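Local coordinates for putative periplasmic protein (Salmonella enterica subsp. enterica serovar Typhimurium, PDB 4J32), which is the immunity protein Tai4, which inhibits the type VI secretion effector Tae4, a papain-like peptidoglycan hydrolase, and so protects the bacterium from this toxin, at the interface of chains A and B. Numbering follows the deposited sequence. Chains: chain A/B, Putative periplasmic protein.

The interface of chains A and B. Residues chain A 2-4, 8, 43; chain B 69, 80, 84.
A:Ala3, A:Leu4 and A:Tyr8, from the N-terminal segment of one Tai4 copy, meet B:Asp84 of helix 78-86 in a two-fold symmetric interface between the two Tai4 copies of the deposited assembly, probably that of a homodimer; the twin of this patch lies across the axis. The carboxylate of B:Asp84 is its polar centre. Its OD2 accepts the backbone N of A:Leu4 at 3.0 Å in a nearly straight bond (173° at H), with the donor standing above the carboxylate plane. Within its own chain the same oxygen offers its anti lone pair to the phenol OH of B:Tyr69, 2.6 Å away, so this tyrosine, itself in contact with chain A, helps fix the rotation of the acid. OD1 takes the phenol OH of A:Tyr8 at 2.7 Å, from the anti side and 23° out of the carboxylate plane, while lying at the edge of that ring. Water 1 bridges OD1 to A:Tyr43 OH of helix 30-46, 2.8 Å from the water. These donors together would probably favour a charged carboxylate. Beside this polar cluster, A:Ala3 CB sits over one face of the B:Tyr69 ring, 3.6 Å from its centroid and shifted toward the rim, and also touches B:Met80 SD. CG of the methionine lies anti to its backbone N (chi1 -169°) and the chain stays extended through chi2, which carries SD to the methyl. A:Leu4 lays CB and CG against the carboxylate, with CD1 3.8 Å from B:Asp84 CB. The patch thus ties the N-terminal segment of one Tai4 to the helix of its partner, and with its twin probably steadies the pairing of the two Tai4 copies in the complex with Tae4.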
loop_
_atom_site.group_PDB
_atom_site.type_symbol
_atom_site.label_atom_id
_atom_site.label_comp_id
_atom_site.label_asym_id
_atom_site.label_seq_id
_atom_site.Cartn_x
_atom_site.Cartn_y
_atom_site.Cartn_z
ATOM N N GLU A 2 -5.599 -19.373 1.087
ATOM C CA GLU A 2 -6.120 -18.510 2.166
ATOM C C GLU A 2 -4.995 -17.575 2.607
ATOM O O GLU A 2 -3.857 -18.026 2.764
ATOM C CB GLU A 2 -6.641 -19.313 3.364
ATOM C CG GLU A 2 -7.342 -18.427 4.395
ATOM C CD GLU A 2 -7.961 -19.188 5.552
ATOM O OE1 GLU A 2 -7.906 -18.660 6.682
ATOM O OE2 GLU A 2 -8.512 -20.291 5.343
ATOM N N ALA A 3 -5.298 -16.287 2.803
ATOM C CA ALA A 3 -4.313 -15.318 3.288
ATOM C C ALA A 3 -3.949 -15.591 4.739
ATOM O O ALA A 3 -4.526 -16.479 5.386
ATOM C CB ALA A 3 -4.837 -13.893 3.139
ATOM N N LEU A 4 -2.989 -14.830 5.256
ATOM C CA LEU A 4 -2.503 -15.026 6.623
ATOM C C LEU A 4 -3.349 -14.358 7.694
ATOM O O LEU A 4 -2.937 -14.303 8.858
ATOM C CB LEU A 4 -1.058 -14.544 6.746
ATOM C CG LEU A 4 -0.084 -15.221 5.784
ATOM C CD1 LEU A 4 1.327 -14.603 5.947
ATOM C CD2 LEU A 4 -0.064 -16.749 5.908
ATOM N N TYR A 8 -2.564 -13.119 12.602
ATOM C CA TYR A 8 -2.171 -11.847 13.210
ATOM C C TYR A 8 -2.715 -11.682 14.631
ATOM O O TYR A 8 -3.855 -12.064 14.926
ATOM C CB TYR A 8 -2.620 -10.667 12.332
ATOM C CG TYR A 8 -1.897 -10.647 10.995
ATOM C CD1 TYR A 8 -0.527 -10.379 10.932
ATOM C CD2 TYR A 8 -2.600 -10.868 9.801
ATOM C CE1 TYR A 8 0.161 -10.371 9.701
ATOM C CE2 TYR A 8 -1.925 -10.863 8.553
ATOM C CZ TYR A 8 -0.556 -10.608 8.525
ATOM O OH TYR A 8 0.106 -10.601 7.314
ATOM N N TYR A 43 -9.253 -7.246 8.173
ATOM C CA TYR A 43 -8.610 -7.056 9.494
ATOM C C TYR A 43 -9.612 -6.618 10.567
ATOM O O TYR A 43 -9.478 -7.019 11.734
ATOM C CB TYR A 43 -7.430 -6.081 9.402
ATOM C CG TYR A 43 -6.420 -6.584 8.403
ATOM C CD1 TYR A 43 -5.890 -7.874 8.528
ATOM C CD2 TYR A 43 -6.039 -5.797 7.306
ATOM C CE1 TYR A 43 -4.977 -8.394 7.595
ATOM C CE2 TYR A 43 -5.111 -6.295 6.363
ATOM C CZ TYR A 43 -4.589 -7.582 6.523
ATOM O OH TYR A 43 -3.717 -8.102 5.614
ATOM N N TYR B 69 -5.942 -14.667 -3.847
ATOM C CA TYR B 69 -6.681 -14.574 -2.595
ATOM C C TYR B 69 -8.181 -14.398 -2.869
ATOM O O TYR B 69 -8.570 -13.641 -3.756
ATOM C CB TYR B 69 -6.187 -13.374 -1.771
ATOM C CG TYR B 69 -4.890 -13.564 -1.011
ATOM C CD1 TYR B 69 -4.285 -12.467 -0.354
ATOM C CD2 TYR B 69 -4.287 -14.830 -0.886
ATOM C CE1 TYR B 69 -3.103 -12.623 0.383
ATOM C CE2 TYR B 69 -3.091 -14.988 -0.154
ATOM C CZ TYR B 69 -2.519 -13.885 0.485
ATOM O OH TYR B 69 -1.358 -14.048 1.228
ATOM N N MET B 80 -3.712 -6.999 0.379
ATOM C CA MET B 80 -3.442 -8.027 1.390
ATOM C C MET B 80 -2.201 -8.872 1.094
ATOM O O MET B 80 -1.499 -9.339 2.027
ATOM C CB MET B 80 -4.654 -8.949 1.513
ATOM C CG MET B 80 -4.568 -9.860 2.697
ATOM S SD MET B 80 -6.069 -10.860 2.895
ATOM C CE MET B 80 -7.146 -9.659 3.691
ATOM N N ASP B 84 0.738 -9.302 3.832
ATOM C CA ASP B 84 1.264 -10.608 4.240
ATOM C C ASP B 84 2.770 -10.667 3.926
ATOM O O ASP B 84 3.573 -11.201 4.717
ATOM C CB ASP B 84 0.519 -11.745 3.525
ATOM C CG ASP B 84 -0.888 -11.986 4.096
ATOM O OD1 ASP B 84 -1.231 -11.418 5.173
ATOM O OD2 ASP B 84 -1.629 -12.802 3.489
HETATM O O HOH W 1 -3.836 -10.861 5.744
#